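Local structure of beta chain (Acipenser persicus, 6IYH) at residues 18-23 with 62-67; 24-29 with 103-108; 82-87 with 138-143. The protein probably binds oxygen reversibly at its heme iron, as the beta subunit of a four-chain fish hemoglobin. All coordinates share one frame; numbering follows the deposited sequence.

Overall arrangement
Interactions 1 and 2 share helix 19-33, which packs on helix 57-75 through 18-23 and on helix 100-117 through 24-29. Their centres lie 10 Å apart and they touch: V66 CG1 meets F105 CZ at 3.5 Å, and L27 CD2 meets H62 CD2 at 3.7 Å. Interaction 3, joining 82-87 to 138-143, stands across the heme, its centre about 20 Å from that of interaction 1 and 19 Å from that of interaction 2. The heme bridges all three. H62 stands edge-on to it on the distal side, where a water occupies the sixth iron site, F105 reaches a vinyl group, and L87 and L140 pack against the porphyrin.

Interaction 1: 18-23 with 62-67; sequences NVESVG and HGKTVL. With HEM (protoporphyrin IX containing Fe), chain D.
Helices 19-33 and 57-75 cross steeply, at 106° with segment axes 7.4 Å apart, and come closest at G23 and G63, with no side chain to hold the backbones apart. The CA of G23 approaches G63 O at 3.3 Å, and a second CA-H...O contact runs back from G63 CA to G23 O. L67 leans in: its CG and CD2 press tightly on the CA of G23, CD2 at 3.4 Å, while its CB slides past V19 CB and its CD1 meets V22 CG1. At the outer margin E20 and K64 run side by side in extended form, methylenes in contact, to a salt bridge of 2.6 Å between K64 NZ and E20 OE2; the ammonium comes from above the carboxylate plane. An alanine replacing K64 removes the ammonium and with it the salt bridge, and would probably leave the E20 carboxylate less firmly held and its methylene less well covered. N18 OD1 caps the first turn, accepting from S21 N and, weakly, from E20 N. Toward the heme, H62 has CG anti to its backbone N and presents the ring edge, NE2 hydrogen-bonded at 2.6 Å to the water O, which lies in the ring plane; that water O binds HEM FE at 2.1 Å. This is the close glycine-mediated crossing of the B and E helices in the globin fold, with H62 in the place of the distal histidine.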
loop_
_atom_site.group_PDB
_atom_site.type_symbol
_atom_site.label_atom_id
_atom_site.label_comp_id
_atom_site.label_asym_id
_atom_site.label_seq_id
_atom_site.Cartn_x
_atom_site.Cartn_y
_atom_site.Cartn_z
ATOM N N ASN B 18 14.906 2.787 26.082
ATOM C CA ASN B 18 16.315 2.799 25.807
ATOM C C ASN B 18 16.447 2.990 24.292
ATOM O O ASN B 18 16.222 2.054 23.527
ATOM C CB ASN B 18 16.946 1.474 26.257
ATOM C CG ASN B 18 18.435 1.388 25.949
ATOM O OD1 ASN B 18 18.917 2.037 25.054
ATOM N ND2 ASN B 18 19.138 0.554 26.659
ATOM N N VAL B 19 16.848 4.182 23.885
ATOM C CA VAL B 19 16.802 4.491 22.427
ATOM C C VAL B 19 17.855 3.706 21.669
ATOM O O VAL B 19 17.677 3.399 20.480
ATOM C CB VAL B 19 16.946 6.005 22.141
ATOM C CG1 VAL B 19 15.782 6.799 22.679
ATOM C CG2 VAL B 19 18.224 6.594 22.752
ATOM N N GLU B 20 18.922 3.281 22.324
ATOM C CA GLU B 20 19.939 2.440 21.674
ATOM C C GLU B 20 19.426 1.020 21.392
ATOM O O GLU B 20 19.507 0.496 20.260
ATOM C CB GLU B 20 21.168 2.315 22.588
ATOM C CG GLU B 20 21.965 3.583 22.608
ATOM C CD GLU B 20 23.107 3.573 23.609
ATOM O OE1 GLU B 20 23.628 2.483 23.930
ATOM O OE2 GLU B 20 23.436 4.653 24.061
ATOM N N SER B 21 18.841 0.413 22.406
ATOM C CA SER B 21 18.318 -0.887 22.280
ATOM C C SER B 21 17.085 -0.970 21.387
ATOM O O SER B 21 17.038 -1.781 20.471
ATOM C CB SER B 21 18.040 -1.434 23.643
ATOM O OG SER B 21 17.451 -2.718 23.592
ATOM N N VAL B 22 16.095 -0.148 21.648
ATOM C CA VAL B 22 14.877 -0.147 20.843
ATOM C C VAL B 22 15.190 0.299 19.418
ATOM O O VAL B 22 14.710 -0.275 18.473
ATOM C CB VAL B 22 13.797 0.761 21.472
ATOM C CG1 VAL B 22 12.626 1.106 20.548
ATOM C CG2 VAL B 22 13.352 0.079 22.764
ATOM N N GLY B 23 16.039 1.281 19.256
ATOM C CA GLY B 23 16.350 1.810 17.918
ATOM C C GLY B 23 17.150 0.778 17.121
ATOM O O GLY B 23 16.800 0.527 15.957
ATOM N N HIS B 62 22.856 3.907 13.886
ATOM C CA HIS B 62 21.818 4.537 13.102
ATOM C C HIS B 62 20.420 4.359 13.702
ATOM O O HIS B 62 19.599 5.277 13.718
ATOM C CB HIS B 62 21.789 4.101 11.619
ATOM C CG HIS B 62 20.896 4.971 10.830
ATOM N ND1 HIS B 62 21.164 6.322 10.678
ATOM C CD2 HIS B 62 19.667 4.751 10.267
ATOM C CE1 HIS B 62 20.148 6.890 10.065
ATOM N NE2 HIS B 62 19.242 5.959 9.770
ATOM N N GLY B 63 20.190 3.177 14.226
ATOM C CA GLY B 63 18.924 2.900 14.901
ATOM C C GLY B 63 18.742 3.882 16.084
ATOM O O GLY B 63 17.644 4.395 16.315
ATOM N N LYS B 64 19.803 4.113 16.831
ATOM C CA LYS B 64 19.713 5.144 17.897
ATOM C C LYS B 64 19.383 6.520 17.348
ATOM O O LYS B 64 18.577 7.245 17.894
ATOM C CB LYS B 64 21.039 5.150 18.674
ATOM C CG LYS B 64 21.078 6.053 19.891
ATOM C CD LYS B 64 22.488 6.143 20.493
ATOM C CE LYS B 64 22.379 6.966 21.765
ATOM N NZ LYS B 64 23.582 6.873 22.643
ATOM N N THR B 65 20.035 6.924 16.277
ATOM C CA THR B 65 19.728 8.224 15.626
ATOM C C THR B 65 18.235 8.344 15.279
ATOM O O THR B 65 17.605 9.384 15.507
ATOM C CB THR B 65 20.663 8.416 14.405
ATOM O OG1 THR B 65 22.051 8.451 14.838
ATOM C CG2 THR B 65 20.330 9.659 13.595
ATOM N N VAL B 66 17.665 7.285 14.678
ATOM C CA VAL B 66 16.248 7.275 14.320
ATOM C C VAL B 66 15.367 7.433 15.576
ATOM O O VAL B 66 14.457 8.235 15.578
ATOM C CB VAL B 66 15.870 5.993 13.536
ATOM C CG1 VAL B 66 14.366 5.953 13.321
ATOM C CG2 VAL B 66 16.578 5.953 12.189
ATOM N N LEU B 67 15.670 6.702 16.645
ATOM C CA LEU B 67 14.861 6.753 17.833
ATOM C C LEU B 67 14.972 8.128 18.536
ATOM O O LEU B 67 14.010 8.646 19.009
ATOM C CB LEU B 67 15.131 5.580 18.725
ATOM C CG LEU B 67 14.164 4.432 18.582
ATOM C CD1 LEU B 67 12.853 4.868 19.253
ATOM C CD2 LEU B 67 13.938 4.059 17.110
HETATM C CHA HEM D . 19.035 9.183 7.806
HETATM C CHB HEM D . 15.210 9.599 10.677
HETATM C CHC HEM D . 13.030 6.077 8.140
HETATM C CHD HEM D . 16.833 5.807 5.187
HETATM C C1A HEM D . 18.140 9.592 8.766
HETATM C C2A HEM D . 18.485 10.534 9.784
HETATM C C3A HEM D . 17.443 10.636 10.592
HETATM C C4A HEM D . 16.440 9.744 10.126
HETATM C CMA HEM D . 17.333 11.532 11.826
HETATM C CAA HEM D . 19.777 11.317 9.932
HETATM C CBA HEM D . 19.610 12.677 9.261
HETATM C CGA HEM D . 20.831 13.581 9.364
HETATM O O1A HEM D . 21.906 13.303 8.794
HETATM O O2A HEM D . 20.774 14.641 10.011
HETATM C C1B HEM D . 14.261 8.650 10.242
HETATM C C2B HEM D . 12.969 8.459 10.843
HETATM C C3B HEM D . 12.405 7.416 10.168
HETATM C C4B HEM D . 13.302 7.078 9.070
HETATM C CMB HEM D . 12.349 9.124 12.084
HETATM C CAB HEM D . 11.108 6.723 10.321
HETATM C CBB HEM D . 10.350 6.808 11.429
HETATM C C1C HEM D . 13.860 5.618 7.146
HETATM C C2C HEM D . 13.609 4.566 6.185
HETATM C C3C HEM D . 14.704 4.507 5.334
HETATM C C4C HEM D . 15.606 5.592 5.727
HETATM C CMC HEM D . 12.441 3.658 6.334
HETATM C CAC HEM D . 15.033 3.563 4.237
HETATM C CBC HEM D . 14.290 2.465 4.038
HETATM C C1D HEM D . 17.771 6.692 5.748
HETATM C C2D HEM D . 19.113 6.799 5.204
HETATM C C3D HEM D . 19.738 7.772 5.882
HETATM C C4D HEM D . 18.741 8.184 6.871
HETATM C CMD HEM D . 19.665 6.039 3.995
HETATM C CAD HEM D . 21.173 8.259 5.737
HETATM C CBD HEM D . 22.019 7.174 6.467
HETATM C CGD HEM D . 23.523 7.392 6.520
HETATM O O1D HEM D . 24.053 8.022 7.452
HETATM O O2D HEM D . 24.233 6.859 5.670
HETATM N NA HEM D . 16.913 9.129 8.994
HETATM N NB HEM D . 14.386 7.872 9.143
HETATM N NC HEM D . 15.055 6.226 6.788
HETATM N ND HEM D . 17.504 7.553 6.761
HETATM FE FE HEM D . 15.990 7.734 7.888
HETATM O O HOH W 1 16.701 6.157 9.046
#

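Interaction 2: 24-29 with 103-108; sequences AQALVR and QHFGDC. With HEM (protoporphyrin IX containing Fe), chain D; PGO (S-1,2-propanediol), chain E.
This is a buried, apolar helix-to-helix contact near the centre of the chain, where helix 19-33 crosses helix 100-117 at 131° with segment axes 8.8 Å apart. The nearest backbones are those of A26 and C108. The methyl of A26 comes obliquely to the outer end of the F105 ring, CB to CZ 3.8 Å, and the backbone N of L27 lies 4.0 Å from F105 CE1. F105 has CG anti to its backbone N, which sends the ring toward helix 19-33, while CD2 on its flank meets the vinyl carbon HEM CBB at 3.7 Å. In the globin fold this is the packing of the B and G helices, with F105 also lining the heme pocket. One turn on, C108 CB touches A26 O at 3.6 Å and C108 SG rests against R29 CB at 3.8 Å. The rest of R29 leads away, extended from CG to NE, and its guanidinium hydrogen bonds go to another protein chain, NH2 to that chain's backbone and NH1 to one of its polar side chains. On the far side of helix 100-117, the D107 carboxylate accepts two hydrogen bonds from a propanediol, probably a crystallisation additive, the shorter from PGO O2 to OD1.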
loop_
_atom_site.group_PDB
_atom_site.type_symbol
_atom_site.label_atom_id
_atom_site.label_comp_id
_atom_site.label_asym_id
_atom_site.label_seq_id
_atom_site.Cartn_x
_atom_site.Cartn_y
_atom_site.Cartn_z
ATOM N N ALA B 24 18.157 0.151 17.717
ATOM C CA ALA B 24 18.887 -0.912 17.042
ATOM C C ALA B 24 17.927 -2.052 16.648
ATOM O O ALA B 24 17.968 -2.593 15.500
ATOM C CB ALA B 24 20.020 -1.464 17.898
ATOM N N GLN B 25 17.109 -2.496 17.598
ATOM C CA GLN B 25 16.159 -3.635 17.338
ATOM C C GLN B 25 15.205 -3.321 16.201
ATOM O O GLN B 25 14.962 -4.210 15.347
ATOM C CB GLN B 25 15.388 -4.058 18.535
ATOM C CG GLN B 25 16.280 -4.659 19.571
ATOM C CD GLN B 25 15.560 -5.024 20.849
ATOM O OE1 GLN B 25 14.367 -5.415 20.833
ATOM N NE2 GLN B 25 16.332 -5.078 21.950
ATOM N N ALA B 26 14.659 -2.092 16.177
ATOM C CA ALA B 26 13.761 -1.700 15.165
ATOM C C ALA B 26 14.425 -1.645 13.774
ATOM O O ALA B 26 13.834 -2.189 12.765
ATOM C CB ALA B 26 13.113 -0.313 15.482
ATOM N N LEU B 27 15.630 -1.076 13.702
ATOM C CA LEU B 27 16.274 -1.023 12.376
ATOM C C LEU B 27 16.738 -2.413 11.917
ATOM O O LEU B 27 16.718 -2.698 10.714
ATOM C CB LEU B 27 17.460 -0.072 12.431
ATOM C CG LEU B 27 18.115 0.188 11.091
ATOM C CD1 LEU B 27 17.171 0.675 10.056
ATOM C CD2 LEU B 27 19.249 1.232 11.260
ATOM N N VAL B 28 17.200 -3.271 12.848
ATOM C CA VAL B 28 17.538 -4.624 12.519
ATOM C C VAL B 28 16.367 -5.330 11.851
ATOM O O VAL B 28 16.521 -5.992 10.800
ATOM C CB VAL B 28 18.034 -5.439 13.723
ATOM C CG1 VAL B 28 18.190 -6.883 13.370
ATOM C CG2 VAL B 28 19.366 -4.860 14.167
ATOM N N ARG B 29 15.215 -5.222 12.497
ATOM C CA ARG B 29 14.019 -5.793 11.949
ATOM C C ARG B 29 13.672 -5.235 10.616
ATOM O O ARG B 29 13.309 -6.024 9.733
ATOM C CB ARG B 29 12.833 -5.760 12.923
ATOM C CG ARG B 29 13.042 -6.709 14.149
ATOM C CD ARG B 29 11.932 -6.503 15.165
ATOM N NE ARG B 29 12.279 -7.246 16.368
ATOM C CZ ARG B 29 11.980 -8.533 16.543
ATOM N NH1 ARG B 29 11.237 -9.210 15.661
ATOM N NH2 ARG B 29 12.404 -9.143 17.625
ATOM N N GLN B 103 6.214 3.119 6.708
ATOM C CA GLN B 103 5.197 2.281 7.311
ATOM C C GLN B 103 5.784 1.006 7.785
ATOM O O GLN B 103 5.445 0.529 8.891
ATOM C CB GLN B 103 4.037 2.005 6.397
ATOM C CG GLN B 103 3.420 3.329 5.974
ATOM C CD GLN B 103 2.057 3.265 5.311
ATOM O OE1 GLN B 103 1.628 4.239 4.620
ATOM N NE2 GLN B 103 1.315 2.186 5.574
ATOM N N HIS B 104 6.680 0.434 6.984
ATOM C CA HIS B 104 7.388 -0.745 7.394
ATOM C C HIS B 104 8.184 -0.487 8.685
ATOM O O HIS B 104 8.170 -1.294 9.629
ATOM C CB HIS B 104 8.335 -1.307 6.315
ATOM C CG HIS B 104 7.615 -1.739 5.081
ATOM N ND1 HIS B 104 6.325 -2.256 5.102
ATOM C CD2 HIS B 104 7.978 -1.715 3.782
ATOM C CE1 HIS B 104 5.960 -2.555 3.871
ATOM N NE2 HIS B 104 6.957 -2.278 3.063
ATOM N N PHE B 105 8.924 0.632 8.720
ATOM C CA PHE B 105 9.678 0.937 9.906
ATOM C C PHE B 105 8.756 1.158 11.144
ATOM O O PHE B 105 9.065 0.680 12.222
ATOM C CB PHE B 105 10.594 2.150 9.744
ATOM C CG PHE B 105 11.405 2.400 10.969
ATOM C CD1 PHE B 105 12.524 1.657 11.233
ATOM C CD2 PHE B 105 10.932 3.238 11.982
ATOM C CE1 PHE B 105 13.298 1.891 12.338
ATOM C CE2 PHE B 105 11.652 3.436 13.141
ATOM C CZ PHE B 105 12.833 2.777 13.345
ATOM N N GLY B 106 7.651 1.834 10.962
ATOM C CA GLY B 106 6.721 2.070 12.045
ATOM C C GLY B 106 6.208 0.759 12.569
ATOM O O GLY B 106 6.055 0.592 13.785
ATOM N N ASP B 107 5.891 -0.185 11.653
ATOM C CA ASP B 107 5.469 -1.495 12.117
ATOM C C ASP B 107 6.529 -2.162 12.950
ATOM O O ASP B 107 6.202 -2.836 13.982
ATOM C CB ASP B 107 5.116 -2.413 10.925
ATOM C CG ASP B 107 3.809 -2.014 10.189
ATOM O OD1 ASP B 107 3.009 -1.212 10.712
ATOM O OD2 ASP B 107 3.577 -2.678 9.095
ATOM N N CYS B 108 7.809 -2.061 12.547
ATOM C CA CYS B 108 8.878 -2.711 13.275
ATOM C C CYS B 108 8.998 -2.047 14.649
ATOM O O CYS B 108 9.205 -2.721 15.633
ATOM C CB CYS B 108 10.222 -2.630 12.596
ATOM S SG CYS B 108 10.288 -3.593 11.041
HETATM C CHA HEM D . 19.035 9.183 7.806
HETATM C CHB HEM D . 15.210 9.599 10.677
HETATM C CHC HEM D . 13.030 6.077 8.140
HETATM C CHD HEM D . 16.833 5.807 5.187
HETATM C C1A HEM D . 18.140 9.592 8.766
HETATM C C2A HEM D . 18.485 10.534 9.784
HETATM C C3A HEM D . 17.443 10.636 10.592
HETATM C C4A HEM D . 16.440 9.744 10.126
HETATM C CMA HEM D . 17.333 11.532 11.826
HETATM C CAA HEM D . 19.777 11.317 9.932
HETATM C CBA HEM D . 19.610 12.677 9.261
HETATM C CGA HEM D . 20.831 13.581 9.364
HETATM O O1A HEM D . 21.906 13.303 8.794
HETATM O O2A HEM D . 20.774 14.641 10.011
HETATM C C1B HEM D . 14.261 8.650 10.242
HETATM C C2B HEM D . 12.969 8.459 10.843
HETATM C C3B HEM D . 12.405 7.416 10.168
HETATM C C4B HEM D . 13.302 7.078 9.070
HETATM C CMB HEM D . 12.349 9.124 12.084
HETATM C CAB HEM D . 11.108 6.723 10.321
HETATM C CBB HEM D . 10.350 6.808 11.429
HETATM C C1C HEM D . 13.860 5.618 7.146
HETATM C C2C HEM D . 13.609 4.566 6.185
HETATM C C3C HEM D . 14.704 4.507 5.334
HETATM C C4C HEM D . 15.606 5.592 5.727
HETATM C CMC HEM D . 12.441 3.658 6.334
HETATM C CAC HEM D . 15.033 3.563 4.237
HETATM C CBC HEM D . 14.290 2.465 4.038
HETATM C C1D HEM D . 17.771 6.692 5.748
HETATM C C2D HEM D . 19.113 6.799 5.204
HETATM C C3D HEM D . 19.738 7.772 5.882
HETATM C C4D HEM D . 18.741 8.184 6.871
HETATM C CMD HEM D . 19.665 6.039 3.995
HETATM C CAD HEM D . 21.173 8.259 5.737
HETATM C CBD HEM D . 22.019 7.174 6.467
HETATM C CGD HEM D . 23.523 7.392 6.520
HETATM O O1D HEM D . 24.053 8.022 7.452
HETATM O O2D HEM D . 24.233 6.859 5.670
HETATM N NA HEM D . 16.913 9.129 8.994
HETATM N NB HEM D . 14.386 7.872 9.143
HETATM N NC HEM D . 15.055 6.226 6.788
HETATM N ND HEM D . 17.504 7.553 6.761
HETATM FE FE HEM D . 15.990 7.734 7.888
HETATM C C1 PGO E . 0.032 -2.400 8.356
HETATM C C2 PGO E . 0.227 -1.464 9.568
HETATM C C3 PGO E . -1.041 -0.791 9.894
HETATM O O1 PGO E . 1.051 -3.426 8.236
HETATM O O2 PGO E . 1.063 -0.315 9.364
HETATM O O HOH W 1 16.701 6.157 9.046
#

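Interaction 3: 82-87 with 138-143; sequences DAFTAL and SALSKE. With HEM (protoporphyrin IX containing Fe), chain D.
L140 holds CG anti to its carbonyl carbon (chi1 -73°), with CD2 pointing to F84 and CD1 to the heme, while F84, with a chi1 of -94° between the staggered positions, swings its ring over to meet it. The contact belongs to the proximal side of the globin fold, where the F helix and the turn before it lean on the end of the H helix, helix 123-142. F84 CD2 meets L140 CD2 at 3.6 Å in an oblique crossing, and F84 CB touches the methyl of A139. L87, with CG anti to its backbone N, lies alongside L140, both pointing the same way, so that together they line the pocket: L140 CD1 lies 3.4 Å from the vinyl carbon HEM CAB, and L87 CD1 lies 3.7 Å from HEM C3A. L87 O also hydrogen-bonds to H91 ND1, which would help fix the ring of that residue, probably the proximal iron ligand as in other globins. Polar ties come from S88, whose OG is hydrogen-bonded to both L140 O and E143 N and so fastens the H-helix end to the F helix. Beyond them E143, bent at chi2 (-65°), lays its CG 3.5 Å from T85 O and its carboxyl carbon CD 3.8 Å from T85 CG2. Over one face of the F84 ring sits the methyl L87 CD2, 3.9 Å above the plane and offset toward the rim.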
loop_
_atom_site.group_PDB
_atom_site.type_symbol
_atom_site.label_atom_id
_atom_site.label_comp_id
_atom_site.label_asym_id
_atom_site.label_seq_id
_atom_site.Cartn_x
_atom_site.Cartn_y
_atom_site.Cartn_z
ATOM N N ASP B 82 5.735 20.297 10.488
ATOM C CA ASP B 82 6.650 21.479 10.473
ATOM C C ASP B 82 8.088 21.124 10.934
ATOM O O ASP B 82 9.103 21.422 10.290
ATOM C CB ASP B 82 6.061 22.671 11.327
ATOM C CG ASP B 82 7.134 23.802 11.663
ATOM O OD1 ASP B 82 7.893 23.670 12.675
ATOM O OD2 ASP B 82 7.218 24.828 10.913
ATOM N N ALA B 83 8.169 20.435 12.056
ATOM C CA ALA B 83 9.445 20.079 12.639
ATOM C C ALA B 83 10.267 19.103 11.732
ATOM O O ALA B 83 11.521 19.150 11.679
ATOM C CB ALA B 83 9.151 19.445 13.980
ATOM N N PHE B 84 9.548 18.260 10.981
ATOM C CA PHE B 84 10.203 17.241 10.153
ATOM C C PHE B 84 10.370 17.681 8.689
ATOM O O PHE B 84 10.767 16.908 7.824
ATOM C CB PHE B 84 9.425 15.928 10.270
ATOM C CG PHE B 84 9.945 14.960 11.336
ATOM C CD1 PHE B 84 10.484 15.379 12.567
ATOM C CD2 PHE B 84 9.834 13.583 11.122
ATOM C CE1 PHE B 84 10.916 14.440 13.538
ATOM C CE2 PHE B 84 10.275 12.637 12.084
ATOM C CZ PHE B 84 10.807 13.070 13.278
ATOM N N THR B 85 10.093 18.939 8.397
ATOM C CA THR B 85 10.261 19.418 7.037
ATOM C C THR B 85 11.574 19.113 6.392
ATOM O O THR B 85 11.593 18.543 5.306
ATOM C CB THR B 85 10.025 20.960 6.939
ATOM O OG1 THR B 85 8.708 21.250 7.370
ATOM C CG2 THR B 85 10.155 21.379 5.529
ATOM N N ALA B 86 12.690 19.487 6.989
ATOM C CA ALA B 86 13.966 19.216 6.390
ATOM C C ALA B 86 14.201 17.685 6.262
ATOM O O ALA B 86 14.804 17.201 5.271
ATOM C CB ALA B 86 15.118 19.846 7.203
ATOM N N LEU B 87 13.859 16.968 7.316
ATOM C CA LEU B 87 14.095 15.521 7.348
ATOM C C LEU B 87 13.305 14.806 6.243
ATOM O O LEU B 87 13.828 13.860 5.598
ATOM C CB LEU B 87 13.765 14.967 8.771
ATOM C CG LEU B 87 14.297 13.616 9.082
ATOM C CD1 LEU B 87 15.831 13.522 9.003
ATOM C CD2 LEU B 87 13.801 13.132 10.444
ATOM N N SER B 138 3.326 10.361 8.219
ATOM C CA SER B 138 2.716 11.403 7.429
ATOM C C SER B 138 3.716 12.593 7.311
ATOM O O SER B 138 3.906 13.165 6.212
ATOM C CB SER B 138 1.371 11.779 8.036
ATOM O OG SER B 138 0.916 12.934 7.362
ATOM N N ALA B 139 4.326 13.002 8.427
ATOM C CA ALA B 139 5.324 14.091 8.383
ATOM C C ALA B 139 6.522 13.787 7.468
ATOM O O ALA B 139 7.034 14.692 6.744
ATOM C CB ALA B 139 5.797 14.422 9.762
ATOM N N LEU B 140 7.006 12.521 7.492
ATOM C CA LEU B 140 8.112 12.139 6.648
ATOM C C LEU B 140 7.745 12.040 5.179
ATOM O O LEU B 140 8.605 12.290 4.365
ATOM C CB LEU B 140 8.716 10.789 7.100
ATOM C CG LEU B 140 9.497 10.957 8.385
ATOM C CD1 LEU B 140 9.883 9.599 8.926
ATOM C CD2 LEU B 140 10.768 11.768 8.118
ATOM N N SER B 141 6.503 11.673 4.891
ATOM C CA SER B 141 5.960 11.565 3.501
ATOM C C SER B 141 5.593 12.949 2.883
ATOM O O SER B 141 5.428 13.108 1.677
ATOM C CB SER B 141 4.759 10.644 3.524
ATOM O OG SER B 141 5.124 9.383 4.084
ATOM N N LYS B 142 5.534 14.003 3.690
ATOM C CA LYS B 142 4.861 15.240 3.245
ATOM C C LYS B 142 5.618 15.973 2.145
ATOM O O LYS B 142 5.026 16.422 1.137
ATOM C CB LYS B 142 4.631 16.198 4.429
ATOM C CG LYS B 142 3.794 17.376 4.002
ATOM C CD LYS B 142 3.440 18.258 5.158
ATOM C CE LYS B 142 2.270 19.140 4.758
ATOM N NZ LYS B 142 2.251 20.360 5.608
ATOM N N GLU B 143 6.931 16.099 2.307
ATOM C CA GLU B 143 7.752 16.871 1.323
ATOM C C GLU B 143 8.068 15.992 0.081
ATOM O O GLU B 143 8.899 16.373 -0.778
ATOM C CB GLU B 143 9.001 17.462 1.948
ATOM C CG GLU B 143 8.736 18.114 3.315
ATOM C CD GLU B 143 7.840 19.341 3.301
ATOM O OE1 GLU B 143 7.018 19.491 4.251
ATOM O OE2 GLU B 143 8.003 20.170 2.385
HETATM C CHA HEM D . 19.035 9.183 7.806
HETATM C CHB HEM D . 15.210 9.599 10.677
HETATM C CHC HEM D . 13.030 6.077 8.140
HETATM C CHD HEM D . 16.833 5.807 5.187
HETATM C C1A HEM D . 18.140 9.592 8.766
HETATM C C2A HEM D . 18.485 10.534 9.784
HETATM C C3A HEM D . 17.443 10.636 10.592
HETATM C C4A HEM D . 16.440 9.744 10.126
HETATM C CMA HEM D . 17.333 11.532 11.826
HETATM C CAA HEM D . 19.777 11.317 9.932
HETATM C CBA HEM D . 19.610 12.677 9.261
HETATM C CGA HEM D . 20.831 13.581 9.364
HETATM O O1A HEM D . 21.906 13.303 8.794
HETATM O O2A HEM D . 20.774 14.641 10.011
HETATM C C1B HEM D . 14.261 8.650 10.242
HETATM C C2B HEM D . 12.969 8.459 10.843
HETATM C C3B HEM D . 12.405 7.416 10.168
HETATM C C4B HEM D . 13.302 7.078 9.070
HETATM C CMB HEM D . 12.349 9.124 12.084
HETATM C CAB HEM D . 11.108 6.723 10.321
HETATM C CBB HEM D . 10.350 6.808 11.429
HETATM C C1C HEM D . 13.860 5.618 7.146
HETATM C C2C HEM D . 13.609 4.566 6.185
HETATM C C3C HEM D . 14.704 4.507 5.334
HETATM C C4C HEM D . 15.606 5.592 5.727
HETATM C CMC HEM D . 12.441 3.658 6.334
HETATM C CAC HEM D . 15.033 3.563 4.237
HETATM C CBC HEM D . 14.290 2.465 4.038
HETATM C C1D HEM D . 17.771 6.692 5.748
HETATM C C2D HEM D . 19.113 6.799 5.204
HETATM C C3D HEM D . 19.738 7.772 5.882
HETATM C C4D HEM D . 18.741 8.184 6.871
HETATM C CMD HEM D . 19.665 6.039 3.995
HETATM C CAD HEM D . 21.173 8.259 5.737
HETATM C CBD HEM D . 22.019 7.174 6.467
HETATM C CGD HEM D . 23.523 7.392 6.520
HETATM O O1D HEM D . 24.053 8.022 7.452
HETATM O O2D HEM D . 24.233 6.859 5.670
HETATM N NA HEM D . 16.913 9.129 8.994
HETATM N NB HEM D . 14.386 7.872 9.143
HETATM N NC HEM D . 15.055 6.226 6.788
HETATM N ND HEM D . 17.504 7.553 6.761
HETATM FE FE HEM D . 15.990 7.734 7.888
HETATM O O HOH W 1 16.701 6.157 9.046
#